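Local atomic coordinates of uncharacterized protein (Bordetella bronchiseptica, PDB entry 4XG0), a protein that probably acts as a kinase of the DUF1537 family, which serves catabolic pathways for acid sugars. Residues C139-V144 / A218-L223; R225-L230 / A244-V249. All coordinates share one frame; numbering follows the deposited sequence.

In the fold
From the N terminus, the chain first meets these contacts at the end of strand 135-139, where 139-144 leaves the parallel sheet. Interaction 1 closes a loop of 73 residues that takes in the small antiparallel sheet around 147-160, helix 196-205 and strand 209-212, and it lays the first turns of helix 217-230 over the strand exit. Interaction 2 then closes a short loop of 13 residues holding strand 234-238, and joins the far end of the same helix to helix 240-252. The two loops follow in series and neither encloses the other. They meet at Val220 and Pro245, tying the exit of an inner strand of the parallel sheet to two helices.

Interaction 1: residues C139-V144 / A218-L223; sequences CPAFPV and ADVQRL
Val220 and Leu223 reach from helix 217-230 onto the loop that leaves strand 135-139, in the parallel alpha/beta sheet of the sugar-binding N-terminal domain. This helix is the middle of a beta-alpha-beta crossover from strand 209-212 to strand 234-238, and strand 135-139 lies between those two in the sheet, so its end comes under the helix. Early in the helix, Asp219 takes up partners on its own side of the contact: OD1 is in a salt bridge with Arg222 NH1 at 3.0 Å, with the donor arriving on the anti side and well out of the carboxylate plane. OD2 accepts the backbone N of Leu215, so each carboxylate oxygen has a partner. Val220 comes next, its CB directed toward the loop. With CG2 anti to the carbonyl carbon, this methyl leans toward Pro143, 4.0 Å from CG and 4.1 Å from CD of that ring, the two side chains crossing obliquely. The same methyl only grazes Ala141 CB, at 4.5 Å. Val220 also touches Leu242 and Pro245 of helix 240-252, which places it where loop and both helices come together. Further along, Arg222 carries the other half of the salt bridge, and Ala218 O sits over the centre of one face of its guanidinium, 4.2 Å above the plane. One turn after Asp219, Leu223 is the tightest point: CG runs anti to the backbone N (chi1 172°), and CD2 presses on Cys139 CB at 3.5 Å, closer than carbons usually pack, while Cys139 SG stands 3.9 Å from that same CD2.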
loop_
_atom_site.group_PDB
_atom_site.type_symbol
_atom_site.label_atom_id
_atom_site.label_comp_id
_atom_site.label_asym_id
_atom_site.label_seq_id
_atom_site.Cartn_x
_atom_site.Cartn_y
_atom_site.Cartn_z
ATOM N N CYS A 139 2.045 8.006 14.860
ATOM C CA CYS A 139 2.093 9.156 13.964
ATOM C C CYS A 139 0.673 9.543 13.503
ATOM O O CYS A 139 0.160 9.042 12.495
ATOM C CB CYS A 139 2.947 8.835 12.751
ATOM S SG CYS A 139 2.950 10.177 11.520
ATOM N N PRO A 140 0.052 10.484 14.208
ATOM C CA PRO A 140 -1.353 10.767 13.887
ATOM C C PRO A 140 -1.532 11.787 12.747
ATOM O O PRO A 140 -2.627 12.338 12.542
ATOM C CB PRO A 140 -1.910 11.304 15.214
ATOM C CG PRO A 140 -0.950 10.843 16.252
ATOM C CD PRO A 140 0.375 10.936 15.564
ATOM N N ALA A 141 -0.466 12.085 12.042
ATOM C CA ALA A 141 -0.551 13.050 10.925
ATOM C C ALA A 141 -1.634 12.715 9.926
ATOM O O ALA A 141 -1.883 11.538 9.616
ATOM C CB ALA A 141 0.764 13.131 10.191
ATOM N N PHE A 142 -2.224 13.769 9.354
ATOM C CA PHE A 142 -3.217 13.604 8.299
ATOM C C PHE A 142 -3.010 14.795 7.396
ATOM O O PHE A 142 -3.695 15.806 7.502
ATOM C CB PHE A 142 -4.623 13.596 8.903
ATOM C CG PHE A 142 -5.665 12.936 8.037
ATOM C CD1 PHE A 142 -5.396 12.628 6.725
ATOM C CD2 PHE A 142 -6.900 12.636 8.561
ATOM C CE1 PHE A 142 -6.358 11.987 5.929
ATOM C CE2 PHE A 142 -7.864 11.991 7.761
ATOM C CZ PHE A 142 -7.585 11.683 6.474
ATOM N N PRO A 143 -2.000 14.714 6.538
ATOM C CA PRO A 143 -1.561 15.921 5.852
ATOM C C PRO A 143 -2.626 16.582 4.980
ATOM O O PRO A 143 -2.608 17.809 4.856
ATOM C CB PRO A 143 -0.371 15.437 5.033
ATOM C CG PRO A 143 0.139 14.218 5.827
ATOM C CD PRO A 143 -1.062 13.594 6.390
ATOM N N VAL A 144 -3.525 15.814 4.377
ATOM C CA VAL A 144 -4.465 16.423 3.451
ATOM C C VAL A 144 -5.513 17.211 4.223
ATOM O O VAL A 144 -6.165 18.081 3.660
ATOM C CB VAL A 144 -5.084 15.358 2.463
ATOM C CG1 VAL A 144 -6.104 14.497 3.163
ATOM C CG2 VAL A 144 -5.682 16.031 1.259
ATOM N N ALA A 218 4.046 11.764 1.417
ATOM C CA ALA A 218 5.285 11.063 1.123
ATOM C C ALA A 218 5.934 10.558 2.412
ATOM O O ALA A 218 6.499 9.452 2.457
ATOM C CB ALA A 218 6.265 11.969 0.322
ATOM N N ASP A 219 5.906 11.395 3.443
ATOM C CA ASP A 219 6.503 11.041 4.725
ATOM C C ASP A 219 5.698 9.920 5.341
ATOM O O ASP A 219 6.251 9.003 5.915
ATOM C CB ASP A 219 6.481 12.208 5.690
ATOM C CG ASP A 219 7.560 13.247 5.420
ATOM O OD1 ASP A 219 8.518 13.029 4.653
ATOM O OD2 ASP A 219 7.455 14.328 6.035
ATOM N N VAL A 220 4.378 10.018 5.232
ATOM C CA VAL A 220 3.494 8.983 5.763
ATOM C C VAL A 220 3.710 7.663 5.021
ATOM O O VAL A 220 3.744 6.568 5.638
ATOM C CB VAL A 220 2.037 9.400 5.731
ATOM C CG1 VAL A 220 1.169 8.276 6.282
ATOM C CG2 VAL A 220 1.832 10.665 6.594
ATOM N N GLN A 221 3.883 7.737 3.705
ATOM C CA GLN A 221 4.096 6.505 2.930
ATOM C C GLN A 221 5.417 5.820 3.287
ATOM O O GLN A 221 5.492 4.563 3.390
ATOM C CB GLN A 221 4.056 6.792 1.427
ATOM C CG GLN A 221 4.381 5.571 0.528
ATOM C CD GLN A 221 4.388 5.936 -0.932
ATOM O OE1 GLN A 221 5.256 6.691 -1.393
ATOM N NE2 GLN A 221 3.416 5.418 -1.676
ATOM N N ARG A 222 6.471 6.628 3.452
ATOM C CA ARG A 222 7.771 6.109 3.867
ATOM C C ARG A 222 7.627 5.401 5.196
ATOM O O ARG A 222 8.223 4.352 5.415
ATOM C CB ARG A 222 8.816 7.236 4.000
ATOM C CG ARG A 222 10.196 6.777 4.395
ATOM C CD ARG A 222 11.225 7.924 4.385
ATOM N NE ARG A 222 11.040 8.797 3.220
ATOM C CZ ARG A 222 10.674 10.083 3.261
ATOM N NH1 ARG A 222 10.484 10.728 4.416
ATOM N NH2 ARG A 222 10.528 10.745 2.120
ATOM N N LEU A 223 6.881 6.008 6.119
ATOM C CA LEU A 223 6.689 5.418 7.440
ATOM C C LEU A 223 5.904 4.120 7.318
ATOM O O LEU A 223 6.249 3.133 7.953
ATOM C CB LEU A 223 5.966 6.395 8.404
ATOM C CG LEU A 223 5.526 5.840 9.761
ATOM C CD1 LEU A 223 6.684 5.284 10.524
ATOM C CD2 LEU A 223 4.851 6.889 10.608
#

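Interaction 2: residues R225-L230 / A244-V249; sequences RAIGVL and APLARV. With SO4 (sulfate ion), chain D.
Val249 pushes its two methyls into helix 217-230, one against Gly228 and one against Arg225, and makes the largest share of this contact. Strand 234-238 links helices 217-230 and 240-252 in an alpha-beta-alpha unit of the parallel sheet, and the two helices run in roughly the same sense, crossing at -43° with the axes of the short segments 9.4 Å apart. The close fit lies at Gly228: with no side chain in the way, Val249 CG1, anti to its own backbone N (chi1 167°), settles 3.7 Å from Gly228 CA. The other methyl, CG2, sits 3.8 Å from Arg225 N and also 3.8 Å from Arg225 CG, where the two side chains cross at about a right angle. Toward the sheet the packing is purely apolar: Ile227 CG2 meets Leu246 CD2 at 3.9 Å, and both residues rest on Pro236 of the strand beneath. The side that carries the two arginines is looser and partly exposed. Past CG, the Arg225 chain is extended as far as NE and carries the guanidinium toward Gln418 and Glu422 near the C-terminal end, the pairing with Glu422 being long and weak. On helix 240-252 the Arg248 chain bends at chi3 (-78°), bringing the guanidinium back under Ala244 O, which lies 3.7 Å above the plane and over its centre. The group then grips a sulfate, probably from the crystallisation liquor, with two nearly straight bonds: Arg248 NH1 to O1 at 3.0 Å and NH2 to O3 at 2.7 Å.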
loop_
_atom_site.group_PDB
_atom_site.type_symbol
_atom_site.label_atom_id
_atom_site.label_comp_id
_atom_site.label_asym_id
_atom_site.label_seq_id
_atom_site.Cartn_x
_atom_site.Cartn_y
_atom_site.Cartn_z
ATOM N N ARG A 225 5.800 2.091 4.763
ATOM C CA ARG A 225 6.719 1.099 4.223
ATOM C C ARG A 225 7.673 0.540 5.289
ATOM O O ARG A 225 7.914 -0.679 5.343
ATOM C CB ARG A 225 7.499 1.679 3.045
ATOM C CG ARG A 225 6.589 1.952 1.861
ATOM C CD ARG A 225 7.315 2.551 0.667
ATOM N NE ARG A 225 6.443 2.492 -0.508
ATOM C CZ ARG A 225 6.646 3.133 -1.660
ATOM N NH1 ARG A 225 7.696 3.931 -1.832
ATOM N NH2 ARG A 225 5.772 2.980 -2.653
ATOM N N ALA A 226 8.235 1.421 6.113
ATOM C CA ALA A 226 9.074 1.000 7.220
ATOM C C ALA A 226 8.312 0.084 8.152
ATOM O O ALA A 226 8.838 -0.924 8.600
ATOM C CB ALA A 226 9.611 2.207 7.994
ATOM N N ILE A 227 7.094 0.471 8.479
ATOM C CA ILE A 227 6.225 -0.359 9.289
ATOM C C ILE A 227 6.034 -1.726 8.619
ATOM O O ILE A 227 6.092 -2.751 9.266
ATOM C CB ILE A 227 4.873 0.335 9.550
ATOM C CG1 ILE A 227 5.075 1.432 10.618
ATOM C CG2 ILE A 227 3.823 -0.659 10.029
ATOM C CD1 ILE A 227 3.979 2.394 10.681
ATOM N N GLY A 228 5.819 -1.746 7.305
ATOM C CA GLY A 228 5.685 -3.007 6.600
ATOM C C GLY A 228 6.895 -3.902 6.797
ATOM O O GLY A 228 6.754 -5.087 7.086
ATOM N N VAL A 229 8.085 -3.330 6.622
ATOM C CA VAL A 229 9.335 -4.047 6.811
ATOM C C VAL A 229 9.403 -4.673 8.198
ATOM O O VAL A 229 9.915 -5.784 8.345
ATOM C CB VAL A 229 10.540 -3.117 6.595
ATOM C CG1 VAL A 229 11.830 -3.773 7.064
ATOM C CG2 VAL A 229 10.635 -2.713 5.124
ATOM N N LEU A 230 8.927 -3.951 9.218
ATOM C CA LEU A 230 8.974 -4.462 10.588
ATOM C C LEU A 230 7.974 -5.580 10.857
ATOM O O LEU A 230 8.099 -6.297 11.846
ATOM C CB LEU A 230 8.777 -3.352 11.619
ATOM C CG LEU A 230 9.898 -2.309 11.775
ATOM C CD1 LEU A 230 9.398 -1.135 12.598
ATOM C CD2 LEU A 230 11.154 -2.899 12.392
ATOM N N ALA A 244 -4.743 4.421 4.201
ATOM C CA ALA A 244 -4.519 3.905 2.857
ATOM C C ALA A 244 -3.055 3.446 2.648
ATOM O O ALA A 244 -2.798 2.403 2.073
ATOM C CB ALA A 244 -4.932 4.917 1.855
ATOM N N PRO A 245 -2.072 4.220 3.136
ATOM C CA PRO A 245 -0.692 3.751 3.024
ATOM C C PRO A 245 -0.493 2.358 3.631
ATOM O O PRO A 245 0.187 1.548 3.016
ATOM C CB PRO A 245 0.097 4.833 3.817
ATOM C CG PRO A 245 -0.733 6.047 3.603
ATOM C CD PRO A 245 -2.161 5.594 3.659
ATOM N N LEU A 246 -1.109 2.075 4.766
ATOM C CA LEU A 246 -0.952 0.780 5.401
ATOM C C LEU A 246 -1.701 -0.286 4.611
ATOM O O LEU A 246 -1.177 -1.383 4.405
ATOM C CB LEU A 246 -1.460 0.805 6.834
ATOM C CG LEU A 246 -0.574 1.553 7.807
ATOM C CD1 LEU A 246 -1.309 1.803 9.156
ATOM C CD2 LEU A 246 0.784 0.776 7.989
ATOM N N ALA A 247 -2.922 0.032 4.205
ATOM C CA ALA A 247 -3.670 -0.899 3.302
ATOM C C ALA A 247 -2.825 -1.319 2.105
ATOM O O ALA A 247 -2.770 -2.508 1.721
ATOM C CB ALA A 247 -4.951 -0.261 2.843
ATOM N N ARG A 248 -2.178 -0.345 1.452
ATOM C CA ARG A 248 -1.329 -0.629 0.333
ATOM C C ARG A 248 -0.028 -1.392 0.670
ATOM O O ARG A 248 0.373 -2.319 -0.047
ATOM C CB ARG A 248 -1.005 0.674 -0.413
ATOM C CG ARG A 248 -2.206 1.332 -1.083
ATOM C CD ARG A 248 -1.808 2.450 -2.005
ATOM N NE ARG A 248 -1.493 3.644 -1.235
ATOM C CZ ARG A 248 -2.363 4.621 -0.978
ATOM N NH1 ARG A 248 -1.969 5.661 -0.263
ATOM N NH2 ARG A 248 -3.624 4.547 -1.393
ATOM N N VAL A 249 0.631 -1.032 1.768
ATOM C CA VAL A 249 1.877 -1.685 2.061
ATOM C C VAL A 249 1.641 -3.137 2.447
ATOM O O VAL A 249 2.349 -4.022 2.003
ATOM C CB VAL A 249 2.630 -0.947 3.182
ATOM C CG1 VAL A 249 3.749 -1.820 3.679
ATOM C CG2 VAL A 249 3.172 0.354 2.620
HETATM S S SO4 D . -5.044 8.026 -0.829
HETATM O O1 SO4 D . -3.738 8.097 -0.122
HETATM O O2 SO4 D . -6.211 8.251 0.045
HETATM O O3 SO4 D . -5.228 6.690 -1.412
HETATM O O4 SO4 D . -5.103 9.045 -1.884
#